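Local coordinates for ribose transcriptional regulator (Enterococcus faecium DO, PDB 4RK1), which binds ribose in a periplasmic-binding-protein-like domain and, as in the LacI family, probably represses transcription by binding DNA, at residues K96-E99 against D103-R106; G243-K248 against K264-R269. One frame throughout, in Å; residues are numbered along the deposited sequence. Where two conformers were deposited one is given.

Interaction 1 (K96-E99 against D103-R106); sequences KKSE and DAVR
Arg106 reaches from its strand to the backbone of Lys96 and the hydroxyl of Ser98. Residues 96-99 lie in the loop between strands 90-93 and 103-107, and 103-106 lie on the second of these strands. Both strands belong to the parallel sheet of one lobe of the periplasmic-binding-protein-like sugar domain of the LacI family. In Arg106, CG lies anti to the carbonyl carbon (chi1 -51°), and the chain bends at chi2. From CB through CG and CD the chain runs toward the loop. Arg106 NE lies 4.0 Å from Ser98 OG and makes its salt bridge to Glu263 of strand 263-271. Glu263 meets Ser98 OG too, through its other carboxylate oxygen, in a weak hydrogen bond. Arg106 CZ comes 3.4 Å from Lys96 O, which sits at the edge of the guanidinium group, in its plane. NH1 and NH2 both donate to that one oxygen, end-on. The Arg106 NH1 to Lys96 O distance is 2.9 Å, with NH1 tilted from the carbonyl plane. Arg106 NH2 lies in that plane, also 2.9 Å from Lys96 O. Both bonds are bent, with 145° at the hydrogen. Arg106 NH2 also donates to Ser98 OG at 3.1 Å, and this bond is straighter, at 165°. Three bonds in the guanidinium plane therefore limit its rotation. Two residues earlier on the strand, Ala104 CB points toward the loop and lies 4.3 Å from Ser98 OG.

In the loop itself, the buried Lys96 side chain leads away from the strand and curls back over its own segment. Its NZ donates to Lys97 O. Glu99 OE2, bonded also to Thr76 of helix 76-84, is its salt-bridge partner. Lys96 NZ meets Glu99 OE2 at 2.7 Å, on the oxygen's anti lone pair.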
loop_
_atom_site.group_PDB
_atom_site.type_symbol
_atom_site.label_atom_id
_atom_site.label_comp_id
_atom_site.label_asym_id
_atom_site.label_seq_id
_atom_site.Cartn_x
_atom_site.Cartn_y
_atom_site.Cartn_z
ATOM N N LYS B 96 -1.152 -19.366 -1.986
ATOM C CA LYS B 96 -1.479 -20.360 -3.021
ATOM C C LYS B 96 -0.785 -21.710 -2.789
ATOM O O LYS B 96 0.436 -21.767 -2.630
ATOM C CB LYS B 96 -1.088 -19.813 -4.394
ATOM C CG LYS B 96 -1.275 -20.779 -5.556
ATOM C CD LYS B 96 -2.752 -21.037 -5.830
ATOM C CE LYS B 96 -2.933 -22.116 -6.883
ATOM N NZ LYS B 96 -3.061 -23.441 -6.248
ATOM N N LYS B 97 -1.558 -22.795 -2.814
ATOM C CA LYS B 97 -1.022 -24.142 -2.609
ATOM C C LYS B 97 -0.190 -24.586 -3.805
ATOM O O LYS B 97 -0.369 -24.087 -4.915
ATOM C CB LYS B 97 -2.144 -25.160 -2.362
ATOM C CG LYS B 97 -3.000 -25.491 -3.579
ATOM C CD LYS B 97 -3.689 -26.840 -3.437
ATOM C CE LYS B 97 -4.413 -27.217 -4.721
ATOM N NZ LYS B 97 -4.526 -28.690 -4.911
ATOM N N SER B 98 0.702 -25.535 -3.572
ATOM C CA SER B 98 1.566 -26.059 -4.621
ATOM C C SER B 98 0.763 -26.744 -5.726
ATOM O O SER B 98 -0.357 -27.204 -5.506
ATOM C CB SER B 98 2.640 -26.985 -4.030
ATOM O OG SER B 98 3.672 -26.195 -3.433
ATOM N N GLU B 99 1.336 -26.747 -6.922
ATOM C CA GLU B 99 0.702 -27.301 -8.113
ATOM C C GLU B 99 1.772 -28.072 -8.861
ATOM O O GLU B 99 2.932 -27.661 -8.877
ATOM C CB GLU B 99 0.177 -26.179 -9.019
ATOM C CG GLU B 99 -0.982 -25.372 -8.446
ATOM C CD GLU B 99 -2.299 -26.129 -8.444
ATOM O OE1 GLU B 99 -2.371 -27.230 -9.020
ATOM O OE2 GLU B 99 -3.272 -25.615 -7.860
ATOM N N ASP B 103 7.063 -24.030 -10.163
ATOM C CA ASP B 103 8.028 -23.747 -9.121
ATOM C C ASP B 103 7.321 -22.947 -8.040
ATOM O O ASP B 103 6.286 -22.344 -8.291
ATOM C CB ASP B 103 9.191 -22.959 -9.697
ATOM C CG ASP B 103 9.823 -23.655 -10.883
ATOM O OD1 ASP B 103 10.511 -24.673 -10.666
ATOM O OD2 ASP B 103 9.638 -23.177 -12.028
ATOM N N ALA B 104 7.869 -22.969 -6.835
ATOM C CA ALA B 104 7.281 -22.268 -5.702
ATOM C C ALA B 104 8.361 -21.572 -4.902
ATOM O O ALA B 104 9.520 -22.010 -4.893
ATOM C CB ALA B 104 6.528 -23.244 -4.820
ATOM N N VAL B 105 7.980 -20.474 -4.243
ATOM C CA VAL B 105 8.833 -19.820 -3.248
ATOM C C VAL B 105 7.991 -19.608 -2.010
ATOM O O VAL B 105 6.877 -19.101 -2.098
ATOM C CB VAL B 105 9.309 -18.412 -3.650
ATOM C CG1 VAL B 105 10.488 -18.009 -2.762
ATOM C CG2 VAL B 105 9.661 -18.350 -5.111
ATOM N N ARG B 106 8.538 -19.971 -0.858
ATOM C CA ARG B 106 7.826 -19.852 0.396
ATOM C C ARG B 106 8.745 -19.306 1.462
ATOM O O ARG B 106 9.958 -19.350 1.324
ATOM C CB ARG B 106 7.282 -21.219 0.800
ATOM C CG ARG B 106 6.504 -21.859 -0.332
ATOM C CD ARG B 106 5.320 -22.634 0.146
ATOM N NE ARG B 106 4.584 -23.209 -0.969
ATOM C CZ ARG B 106 3.460 -22.727 -1.496
ATOM N NH1 ARG B 106 2.901 -21.611 -1.041
ATOM N NH2 ARG B 106 2.886 -23.377 -2.502
#

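Interaction 2 (G243-K248 against K264-R269); sequences GQTSAK and KRLPVR
Thr245 packs its two branches against two residues of the strand, Lys264 and Leu266. This is a helix-on-sheet contact in the Rossmann-like lobe of the sugar domain. Helix 239-255 lies against the sheet, and the chain returns after it as strand 263-271. Thr245, Lys264 and Leu266 all point their CB atoms toward the opposing segment. No hydrogen bond joins the two segments.

The methyl of Thr245 is anti to its own backbone N, and this sends it to the aliphatic part of Lys264. Thr245 CG2 lies 4.1 Å from Lys264 CD. The two side chains meet at a slant. Past CD the lysine chain is bent, and its charged end makes a long, weak ion pair with Glu262. The other branch of Thr245 faces Leu266. Here the side chains run past each other in opposite directions, and Leu266 CD1 comes 4.1 Å from Thr245 OG1. The hydroxyl makes its hydrogen bond within the helix, to the backbone oxygen of Glu241. Its contact with the leucine methyl is packing alone.

Thr245 and Leu266 also both touch Val105 of strand 103-107. On the helix itself, Gly243 O accepts from two donors on the same face of its plane. Ala247 N lies 3.0 Å from Gly243 O, and Ser246 OG lies 2.8 Å from Gly243 O.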
loop_
_atom_site.group_PDB
_atom_site.type_symbol
_atom_site.label_atom_id
_atom_site.label_comp_id
_atom_site.label_asym_id
_atom_site.label_seq_id
_atom_site.Cartn_x
_atom_site.Cartn_y
_atom_site.Cartn_z
ATOM N N GLY B 243 9.771 -11.504 -3.751
ATOM C CA GLY B 243 9.348 -11.075 -5.085
ATOM C C GLY B 243 10.399 -11.294 -6.149
ATOM O O GLY B 243 10.113 -11.847 -7.213
ATOM N N GLN B 244 11.624 -10.868 -5.863
ATOM C CA GLN B 244 12.750 -11.112 -6.766
ATOM C C GLN B 244 12.924 -12.600 -7.080
ATOM O O GLN B 244 13.116 -12.977 -8.229
ATOM C CB GLN B 244 14.046 -10.603 -6.155
ATOM C CG GLN B 244 14.177 -9.091 -6.052
ATOM C CD GLN B 244 15.518 -8.707 -5.458
ATOM O OE1 GLN B 244 15.878 -9.163 -4.375
ATOM N NE2 GLN B 244 16.275 -7.892 -6.176
ATOM N N THR B 245 12.875 -13.432 -6.046
ATOM C CA THR B 245 13.102 -14.865 -6.200
ATOM C C THR B 245 12.028 -15.487 -7.064
ATOM O O THR B 245 12.324 -16.278 -7.970
ATOM C CB THR B 245 13.168 -15.572 -4.830
ATOM O OG1 THR B 245 14.180 -14.961 -4.034
ATOM C CG2 THR B 245 13.500 -17.027 -4.987
ATOM N N SER B 246 10.782 -15.101 -6.819
ATOM C CA SER B 246 9.666 -15.574 -7.651
ATOM C C SER B 246 9.865 -15.174 -9.116
ATOM O O SER B 246 9.658 -15.982 -10.029
ATOM C CB SER B 246 8.314 -15.091 -7.086
ATOM O OG SER B 246 8.061 -13.732 -7.402
ATOM N N ALA B 247 10.340 -13.955 -9.355
ATOM C CA ALA B 247 10.566 -13.508 -10.729
ATOM C C ALA B 247 11.738 -14.250 -11.387
ATOM O O ALA B 247 11.649 -14.633 -12.562
ATOM C CB ALA B 247 10.806 -12.001 -10.770
ATOM N N LYS B 248 12.834 -14.430 -10.647
ATOM C CA LYS B 248 14.003 -15.159 -11.169
ATOM C C LYS B 248 13.647 -16.614 -11.515
ATOM O O LYS B 248 14.033 -17.115 -12.566
ATOM C CB LYS B 248 15.170 -15.146 -10.173
ATOM C CG LYS B 248 15.870 -13.808 -10.030
ATOM C CD LYS B 248 16.919 -13.859 -8.927
ATOM C CE LYS B 248 17.935 -12.736 -9.064
ATOM N NZ LYS B 248 18.724 -12.548 -7.815
ATOM N N LYS B 264 11.579 -23.314 -3.277
ATOM C CA LYS B 264 12.553 -22.605 -2.471
ATOM C C LYS B 264 11.895 -22.157 -1.189
ATOM O O LYS B 264 10.710 -21.850 -1.176
ATOM C CB LYS B 264 13.135 -21.417 -3.233
ATOM C CG LYS B 264 14.092 -21.850 -4.328
ATOM C CD LYS B 264 15.071 -20.760 -4.744
ATOM C CE LYS B 264 16.422 -21.349 -5.137
ATOM N NZ LYS B 264 16.941 -20.777 -6.409
ATOM N N ARG B 265 12.647 -22.172 -0.099
ATOM C CA ARG B 265 12.122 -21.663 1.161
ATOM C C ARG B 265 13.091 -20.644 1.717
ATOM O O ARG B 265 14.272 -20.925 1.847
ATOM C CB ARG B 265 11.846 -22.783 2.173
ATOM C CG ARG B 265 11.015 -22.289 3.360
ATOM C CD ARG B 265 10.436 -23.419 4.195
ATOM N NE ARG B 265 9.334 -24.113 3.522
ATOM C CZ ARG B 265 8.046 -23.768 3.578
ATOM N NH1 ARG B 265 7.151 -24.498 2.922
ATOM N NH2 ARG B 265 7.632 -22.710 4.276
ATOM N N LEU B 266 12.584 -19.449 2.018
ATOM C CA LEU B 266 13.407 -18.366 2.536
ATOM C C LEU B 266 13.136 -18.222 4.027
ATOM O O LEU B 266 12.015 -18.479 4.486
ATOM C CB LEU B 266 13.096 -17.057 1.811
ATOM C CG LEU B 266 13.187 -17.083 0.285
ATOM C CD1 LEU B 266 12.729 -15.749 -0.277
ATOM C CD2 LEU B 266 14.595 -17.402 -0.187
ATOM N N PRO B 267 14.164 -17.835 4.793
ATOM C CA PRO B 267 14.010 -17.739 6.221
ATOM C C PRO B 267 13.320 -16.453 6.627
ATOM O O PRO B 267 13.314 -15.479 5.884
ATOM C CB PRO B 267 15.464 -17.731 6.721
ATOM C CG PRO B 267 16.196 -17.026 5.634
ATOM C CD PRO B 267 15.558 -17.554 4.376
ATOM N N VAL B 268 12.756 -16.464 7.820
ATOM C CA VAL B 268 12.213 -15.261 8.439
ATOM C C VAL B 268 13.187 -14.871 9.525
ATOM O O VAL B 268 14.147 -15.596 9.787
ATOM C CB VAL B 268 10.808 -15.496 9.021
ATOM C CG1 VAL B 268 9.839 -15.860 7.909
ATOM C CG2 VAL B 268 10.820 -16.572 10.099
ATOM N N ARG B 269 12.949 -13.736 10.165
ATOM C CA ARG B 269 13.723 -13.394 11.351
ATOM C C ARG B 269 13.014 -12.444 12.264
ATOM O O ARG B 269 12.152 -11.674 11.862
ATOM C CB ARG B 269 15.075 -12.800 10.991
ATOM C CG ARG B 269 15.035 -11.491 10.242
ATOM C CD ARG B 269 16.374 -11.214 9.561
ATOM N NE ARG B 269 16.715 -12.276 8.607
ATOM C CZ ARG B 269 17.568 -13.283 8.823
ATOM N NH1 ARG B 269 17.762 -14.187 7.869
ATOM N NH2 ARG B 269 18.228 -13.408 9.974
#

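How the interactions relate
Both interactions are built on the same sheet, where strands 103-107 and 263-271 are neighbours. Interaction 1 is partly buried and polar, with a guanidinium group bonded across to the loop and a buried lysine bonded within it. Interaction 2 is a surface contact in which a threonine's methyl and hydroxyl pack on aliphatic carbons, with no polar bond between its segments. They meet along the backbone: Arg106 N lies 2.9 Å from Lys264 O, and Arg106 O lies 2.7 Å from Leu266 N, both probable hydrogen bonds. Val105, between the two residues of strand 103-107 that face the loop, packs instead on the helix of interaction 2. Val105 CG2 comes 3.8 Å from Ser246 CA.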